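Local coordinates for Mgp-operon protein 3 (Mycoplasma pneumoniae, PDB 6RJ1) that probably takes part in attaching the bacterium to host cells, as an extracellular adhesin related to the P110 family, at residues 609-613 / 614-618; 667-670 / 671-675; 803-807 / 808-812. All blocks are in the same frame, centred on the assembly; numbering follows the deposited sequence.

Interaction 1 of 3, residues 609-613 / 614-618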
loop_
_atom_site.group_PDB
_atom_site.type_symbol
_atom_site.label_atom_id
_atom_site.label_comp_id
_atom_site.label_asym_id
_atom_site.label_seq_id
_atom_site.Cartn_x
_atom_site.Cartn_y
_atom_site.Cartn_z
ATOM N N PHE A 609 19.896 -12.327 20.329
ATOM C CA PHE A 609 20.782 -12.006 21.449
ATOM C C PHE A 609 20.372 -12.888 22.629
ATOM O O PHE A 609 19.243 -12.779 23.116
ATOM C CB PHE A 609 20.713 -10.509 21.809
ATOM C CG PHE A 609 21.374 -9.591 20.807
ATOM C CD1 PHE A 609 22.729 -9.289 20.903
ATOM C CD2 PHE A 609 20.637 -9.002 19.786
ATOM C CE1 PHE A 609 23.337 -8.430 19.986
ATOM C CE2 PHE A 609 21.247 -8.151 18.861
ATOM C CZ PHE A 609 22.592 -7.864 18.970
ATOM N N THR A 610 21.241 -13.840 23.003
ATOM C CA THR A 610 20.942 -14.770 24.092
ATOM C C THR A 610 21.494 -14.264 25.413
ATOM O O THR A 610 22.658 -14.509 25.758
ATOM C CB THR A 610 21.353 -16.215 23.769
ATOM O OG1 THR A 610 22.698 -16.241 23.287
ATOM C CG2 THR A 610 20.411 -16.880 22.778
ATOM N N LEU A 611 20.637 -13.533 26.145
ATOM C CA LEU A 611 20.934 -12.994 27.468
ATOM C C LEU A 611 20.733 -14.176 28.427
ATOM O O LEU A 611 19.597 -14.573 28.642
ATOM C CB LEU A 611 19.961 -11.832 27.816
ATOM C CG LEU A 611 20.047 -10.544 26.983
ATOM C CD1 LEU A 611 19.002 -10.532 25.877
ATOM C CD2 LEU A 611 19.844 -9.322 27.862
ATOM N N LEU A 612 21.832 -14.753 28.963
ATOM C CA LEU A 612 21.903 -15.914 29.880
ATOM C C LEU A 612 21.036 -17.147 29.405
ATOM O O LEU A 612 21.612 -18.113 28.902
ATOM C CB LEU A 612 21.678 -15.576 31.400
ATOM C CG LEU A 612 20.467 -14.759 32.003
ATOM C CD1 LEU A 612 20.366 -13.293 31.543
ATOM C CD2 LEU A 612 19.171 -15.546 32.120
ATOM N N ASP A 613 19.696 -17.109 29.560
ATOM C CA ASP A 613 18.734 -18.154 29.172
ATOM C C ASP A 613 17.370 -17.510 28.779
ATOM O O ASP A 613 16.300 -18.125 28.908
ATOM C CB ASP A 613 18.573 -19.187 30.313
ATOM C CG ASP A 613 18.338 -20.619 29.856
ATOM O OD1 ASP A 613 17.412 -20.842 29.030
ATOM O OD2 ASP A 613 19.061 -21.522 30.340
ATOM N N THR A 614 17.442 -16.256 28.294
ATOM C CA THR A 614 16.329 -15.432 27.827
ATOM C C THR A 614 16.766 -14.691 26.572
ATOM O O THR A 614 17.670 -13.858 26.627
ATOM C CB THR A 614 15.720 -14.538 28.946
ATOM O OG1 THR A 614 14.948 -13.496 28.348
ATOM C CG2 THR A 614 16.758 -13.909 29.869
ATOM N N PHE A 615 16.145 -15.028 25.434
ATOM C CA PHE A 615 16.465 -14.416 24.151
ATOM C C PHE A 615 15.643 -13.164 23.866
ATOM O O PHE A 615 14.680 -12.871 24.572
ATOM C CB PHE A 615 16.366 -15.437 22.996
ATOM C CG PHE A 615 15.073 -16.215 22.879
ATOM C CD1 PHE A 615 13.944 -15.640 22.299
ATOM C CD2 PHE A 615 15.003 -17.543 23.285
ATOM C CE1 PHE A 615 12.751 -16.363 22.179
ATOM C CE2 PHE A 615 13.810 -18.269 23.163
ATOM C CZ PHE A 615 12.693 -17.674 22.610
ATOM N N ALA A 616 16.059 -12.414 22.833
ATOM C CA ALA A 616 15.431 -11.206 22.298
ATOM C C ALA A 616 15.939 -11.056 20.868
ATOM O O ALA A 616 17.077 -11.450 20.567
ATOM C CB ALA A 616 15.811 -9.985 23.123
ATOM N N TYR A 617 15.093 -10.527 19.976
ATOM C CA TYR A 617 15.489 -10.346 18.582
ATOM C C TYR A 617 15.957 -8.906 18.284
ATOM O O TYR A 617 16.243 -8.578 17.140
ATOM C CB TYR A 617 14.383 -10.830 17.631
ATOM C CG TYR A 617 14.333 -12.339 17.515
ATOM C CD1 TYR A 617 15.202 -13.023 16.668
ATOM C CD2 TYR A 617 13.420 -13.086 18.251
ATOM C CE1 TYR A 617 15.158 -14.411 16.551
ATOM C CE2 TYR A 617 13.368 -14.477 18.147
ATOM C CZ TYR A 617 14.239 -15.135 17.293
ATOM O OH TYR A 617 14.202 -16.507 17.185
ATOM N N VAL A 618 16.093 -8.079 19.336
ATOM C CA VAL A 618 16.531 -6.680 19.267
ATOM C C VAL A 618 17.836 -6.485 20.037
ATOM O O VAL A 618 18.118 -7.231 20.979
ATOM C CB VAL A 618 15.472 -5.661 19.761
ATOM C CG1 VAL A 618 15.482 -4.412 18.900
ATOM C CG2 VAL A 618 14.073 -6.257 19.825
#
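With its CG anti to the carbonyl carbon and beside the backbone N (chi1 -72°), F609 carries its ring back along its own strand toward the end of 614-618, where CD2 lies 3.3 Å from V618 O; that oxygen approaches the ring obliquely. At the other end of the hairpin, chi1 of T614 (162°) sets OG1 anti to the backbone N and leaves the methyl between the N and the carbonyl carbon. The methyl is thereby turned toward the turn: T614 CG2 rests 3.2 Å from L611 O and meets L612 CD2 at 3.7 Å, the two side chains slanting across each other.

The backbone bonds are uneven. F609 N to A616 O is nearly straight, 3.0 Å with 173° at the hydrogen, and T614 N to L611 O is the other sound one at 2.8 Å; their return partners, A616 N to F609 O and L611 N to T614 O, are bent and weak. L611, T614 and A616 share one face, with L611 CD1 just reaching A616 CB at 4.3 Å, and F615 projects from the reverse face.

This small two-stranded hairpin, 609-611 with 614-616, is loosely bonded and partly open to solvent at its L612-D613 tip. Its open end lies among loops: F609 leans on P620, V618 on N606 and N676, and the ring of Y617 meets that of F670 in helix 666-673.

Interaction 2 of 3, residues 667-670 / 671-675; sequences VTVF and DALGL
The C-terminal end of helix 666-673 leaves its helical path at G674, whose positive phi (63°) turns the chain so that L675 comes back over F670. The last turns carry the usual i to i+4 bonds: D671 N to V667 O, A672 N to T668 O and L673 N to V669 O. Past them L675 N reaches back five residues to F670 O, 2.9 Å away with 172° at the hydrogen and lying in the carbonyl plane.

The same reversal puts L675 CB over one face of the F670 ring, 4.0 Å from its centroid and 29° off the ring normal, a CH-pi contact in which the two side chains cross at about a right angle. One turn back, V667 and D671 run side by side, with V667 CG2 3.9 Å from D671 OD1. The D671 carboxylate is tied elsewhere, OD2 to the hydroxyl of S580 and OD1, weakly, to N676 and T582. T668 OG1 bonds to the backbone oxygens of G663 and D665 just before the helix.

A glycine in the positive-phi position, a backbone bond spanning five residues and an apolar side chain folded back onto the helix are the marks of a Schellman-like C-cap.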
loop_
_atom_site.group_PDB
_atom_site.type_symbol
_atom_site.label_atom_id
_atom_site.label_comp_id
_atom_site.label_asym_id
_atom_site.label_seq_id
_atom_site.Cartn_x
_atom_site.Cartn_y
_atom_site.Cartn_z
ATOM N N VAL A 667 13.571 -12.340 13.662
ATOM C CA VAL A 667 13.547 -10.879 13.779
ATOM C C VAL A 667 12.486 -10.257 12.840
ATOM O O VAL A 667 11.702 -9.424 13.294
ATOM C CB VAL A 667 14.952 -10.228 13.653
ATOM C CG1 VAL A 667 15.548 -10.391 12.262
ATOM C CG2 VAL A 667 14.930 -8.764 14.073
ATOM N N THR A 668 12.411 -10.721 11.582
ATOM C CA THR A 668 11.440 -10.250 10.584
ATOM C C THR A 668 9.999 -10.588 11.010
ATOM O O THR A 668 9.097 -9.772 10.808
ATOM C CB THR A 668 11.815 -10.774 9.197
ATOM O OG1 THR A 668 12.043 -12.171 9.317
ATOM C CG2 THR A 668 13.083 -10.123 8.650
ATOM N N VAL A 669 9.802 -11.768 11.642
ATOM C CA VAL A 669 8.516 -12.224 12.189
ATOM C C VAL A 669 8.121 -11.281 13.342
ATOM O O VAL A 669 6.995 -10.794 13.382
ATOM C CB VAL A 669 8.578 -13.712 12.640
ATOM C CG1 VAL A 669 7.333 -14.123 13.413
ATOM C CG2 VAL A 669 8.793 -14.636 11.453
ATOM N N PHE A 670 9.067 -10.997 14.248
ATOM C CA PHE A 670 8.877 -10.107 15.391
ATOM C C PHE A 670 8.543 -8.674 14.973
ATOM O O PHE A 670 7.689 -8.033 15.578
ATOM C CB PHE A 670 10.108 -10.166 16.312
ATOM C CG PHE A 670 10.009 -11.220 17.393
ATOM C CD1 PHE A 670 9.961 -12.570 17.070
ATOM C CD2 PHE A 670 9.942 -10.860 18.732
ATOM C CE1 PHE A 670 9.838 -13.542 18.069
ATOM C CE2 PHE A 670 9.820 -11.832 19.729
ATOM C CZ PHE A 670 9.770 -13.169 19.391
ATOM N N ASP A 671 9.179 -8.204 13.906
ATOM C CA ASP A 671 8.991 -6.868 13.347
ATOM C C ASP A 671 7.654 -6.717 12.643
ATOM O O ASP A 671 7.077 -5.633 12.661
ATOM C CB ASP A 671 10.126 -6.551 12.369
ATOM C CG ASP A 671 11.485 -6.252 12.989
ATOM O OD1 ASP A 671 11.699 -6.605 14.172
ATOM O OD2 ASP A 671 12.328 -5.668 12.296
ATOM N N ALA A 672 7.179 -7.776 11.985
ATOM C CA ALA A 672 5.925 -7.724 11.248
ATOM C C ALA A 672 4.723 -7.922 12.145
ATOM O O ALA A 672 3.656 -7.388 11.859
ATOM C CB ALA A 672 5.931 -8.765 10.148
ATOM N N LEU A 673 4.887 -8.691 13.229
ATOM C CA LEU A 673 3.812 -9.018 14.153
ATOM C C LEU A 673 3.782 -8.136 15.412
ATOM O O LEU A 673 2.862 -8.263 16.224
ATOM C CB LEU A 673 3.896 -10.511 14.496
ATOM C CG LEU A 673 3.204 -11.506 13.549
ATOM C CD1 LEU A 673 3.874 -11.569 12.180
ATOM C CD2 LEU A 673 3.203 -12.893 14.144
ATOM N N GLY A 674 4.748 -7.223 15.528
ATOM C CA GLY A 674 4.867 -6.281 16.639
ATOM C C GLY A 674 5.090 -6.951 17.973
ATOM O O GLY A 674 4.389 -6.648 18.943
ATOM N N LEU A 675 6.064 -7.876 18.017
ATOM C CA LEU A 675 6.365 -8.683 19.186
ATOM C C LEU A 675 7.632 -8.252 19.951
ATOM O O LEU A 675 8.013 -8.898 20.928
ATOM C CB LEU A 675 6.434 -10.160 18.766
ATOM C CG LEU A 675 5.115 -10.801 18.346
ATOM C CD1 LEU A 675 5.359 -12.007 17.477
ATOM C CD2 LEU A 675 4.291 -11.195 19.554
#

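Interaction 3 of 3, residues 803-807 / 808-812; sequences LLVRG and GVVRL
L803 and V810 face each other across the beta hairpin of strands 799-805 and 808-815, and their side chains slant across one another with L803 CG 3.7 Å from V810 CG1. The two form an antiparallel hydrogen-bonded pair. Because CG of L803 sits between the backbone N and the carbonyl carbon (chi1 71°), the branched end is carried across toward the partner strand: CD2 fits against V810 CG2 and, further along, comes within 3.9 Å of L812 CD1.

V805 approaches V810 differently. Its side chain crosses that of V810 at about a right angle, and both methyls, CG1 and CG2, stand 3.7 Å from V810 CG1, so that this one methyl touches both L803 and V805. L803, V805, V810 and L812 together make an apolar face that packs on A553 and F555 of strand 549-563, a strand of another sheet, and is continued by F834 and Y836 of the adjoining strand 834-838. The reverse face holds L804 and V809, a non-hydrogen-bonded pair whose side chains meet at a slant through L804 CD1 and V809 CG2; V809 then goes on to A915 and A917 of strand 914-920.

The chain reverses through a type II beta turn from V805 to G808, with G807 in its third position at a positive phi (96°). R806, at the second position, points its side chain off the hairpin, where it makes a salt bridge with D769 and bonds to the backbone oxygens of N773 and L776. R811 also turns its side chain away from 803-807, and its NH2 forms a salt bridge with E899. The turn's own bond, G808 N to V805 O, is weak at 3.3 Å, while V805 N meets G808 O at 3.0 Å with 164° at the hydrogen.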
loop_
_atom_site.group_PDB
_atom_site.type_symbol
_atom_site.label_atom_id
_atom_site.label_comp_id
_atom_site.label_asym_id
_atom_site.label_seq_id
_atom_site.Cartn_x
_atom_site.Cartn_y
_atom_site.Cartn_z
ATOM N N LEU A 803 -9.973 4.431 8.461
ATOM C CA LEU A 803 -9.637 3.359 7.525
ATOM C C LEU A 803 -9.542 2.029 8.261
ATOM O O LEU A 803 -9.270 1.988 9.470
ATOM C CB LEU A 803 -8.355 3.646 6.708
ATOM C CG LEU A 803 -7.028 3.592 7.448
ATOM C CD1 LEU A 803 -6.000 2.827 6.656
ATOM C CD2 LEU A 803 -6.550 4.975 7.818
ATOM N N LEU A 804 -9.785 0.949 7.527
ATOM C CA LEU A 804 -9.730 -0.399 8.064
ATOM C C LEU A 804 -8.409 -1.038 7.686
ATOM O O LEU A 804 -7.945 -0.904 6.542
ATOM C CB LEU A 804 -10.920 -1.210 7.521
ATOM C CG LEU A 804 -12.136 -1.430 8.451
ATOM C CD1 LEU A 804 -12.548 -0.168 9.210
ATOM C CD2 LEU A 804 -13.312 -1.945 7.671
ATOM N N VAL A 805 -7.773 -1.673 8.671
ATOM C CA VAL A 805 -6.514 -2.418 8.538
ATOM C C VAL A 805 -6.722 -3.825 9.104
ATOM O O VAL A 805 -7.767 -4.094 9.706
ATOM C CB VAL A 805 -5.278 -1.707 9.161
ATOM C CG1 VAL A 805 -4.914 -0.444 8.386
ATOM C CG2 VAL A 805 -5.469 -1.419 10.649
ATOM N N ARG A 806 -5.739 -4.720 8.929
ATOM C CA ARG A 806 -5.844 -6.069 9.468
ATOM C C ARG A 806 -5.834 -6.012 10.989
ATOM O O ARG A 806 -4.882 -5.491 11.588
ATOM C CB ARG A 806 -4.722 -6.968 8.950
ATOM C CG ARG A 806 -4.707 -7.116 7.441
ATOM C CD ARG A 806 -3.737 -8.189 7.010
ATOM N NE ARG A 806 -4.241 -9.534 7.290
ATOM C CZ ARG A 806 -3.568 -10.650 7.056
ATOM N NH1 ARG A 806 -2.338 -10.601 6.566
ATOM N NH2 ARG A 806 -4.115 -11.826 7.319
ATOM N N GLY A 807 -6.933 -6.473 11.586
ATOM C CA GLY A 807 -7.098 -6.527 13.031
ATOM C C GLY A 807 -7.815 -5.386 13.714
ATOM O O GLY A 807 -8.196 -5.530 14.879
ATOM N N GLY A 808 -7.990 -4.264 13.031
ATOM C CA GLY A 808 -8.664 -3.124 13.633
ATOM C C GLY A 808 -8.899 -1.910 12.759
ATOM O O GLY A 808 -8.613 -1.919 11.560
ATOM N N VAL A 809 -9.448 -0.856 13.379
ATOM C CA VAL A 809 -9.744 0.415 12.734
ATOM C C VAL A 809 -8.722 1.480 13.148
ATOM O O VAL A 809 -8.333 1.555 14.319
ATOM C CB VAL A 809 -11.222 0.858 12.968
ATOM C CG1 VAL A 809 -11.526 1.115 14.445
ATOM C CG2 VAL A 809 -11.601 2.069 12.113
ATOM N N VAL A 810 -8.289 2.296 12.179
ATOM C CA VAL A 810 -7.363 3.392 12.448
ATOM C C VAL A 810 -8.058 4.722 12.159
ATOM O O VAL A 810 -8.684 4.901 11.110
ATOM C CB VAL A 810 -5.942 3.265 11.820
ATOM C CG1 VAL A 810 -5.893 2.229 10.716
ATOM C CG2 VAL A 810 -5.374 4.605 11.353
ATOM N N ARG A 811 -7.991 5.620 13.144
ATOM C CA ARG A 811 -8.557 6.954 13.078
ATOM C C ARG A 811 -7.428 7.972 12.974
ATOM O O ARG A 811 -6.438 7.900 13.718
ATOM C CB ARG A 811 -9.424 7.240 14.312
ATOM C CG ARG A 811 -10.211 8.532 14.189
ATOM C CD ARG A 811 -11.029 8.812 15.414
ATOM N NE ARG A 811 -11.492 10.193 15.420
ATOM C CZ ARG A 811 -12.220 10.733 16.388
ATOM N NH1 ARG A 811 -12.575 10.011 17.444
ATOM N NH2 ARG A 811 -12.609 11.995 16.304
ATOM N N LEU A 812 -7.598 8.929 12.059
ATOM C CA LEU A 812 -6.645 10.005 11.819
ATOM C C LEU A 812 -7.278 11.329 12.203
ATOM O O LEU A 812 -8.317 11.690 11.665
ATOM C CB LEU A 812 -6.139 9.981 10.368
ATOM C CG LEU A 812 -5.625 8.620 9.876
ATOM C CD1 LEU A 812 -5.399 8.631 8.384
ATOM C CD2 LEU A 812 -4.389 8.168 10.646
#

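Overall arrangement
The three contacts follow one another along the chain without overlapping. Interactions 1 and 2 both fall in the MgpC adhesin range and touch directly: the backbone oxygen of Y617, just past the hairpin strand 614-616, touches V667 CG2 of helix 666-673, and the centres of interactions 1 and 2 lie about 15 Å apart. Interaction 3 comes later, in the five-stranded antiparallel sheet that includes 799-805 and 808-815; its centre is about 19 Å from that of interaction 2 and 33 Å from that of interaction 1, and it touches neither. The series thus runs from a partly exposed hairpin 33 Å from the chain's centre, through a buried helix end, to a buried hairpin 14 Å from it.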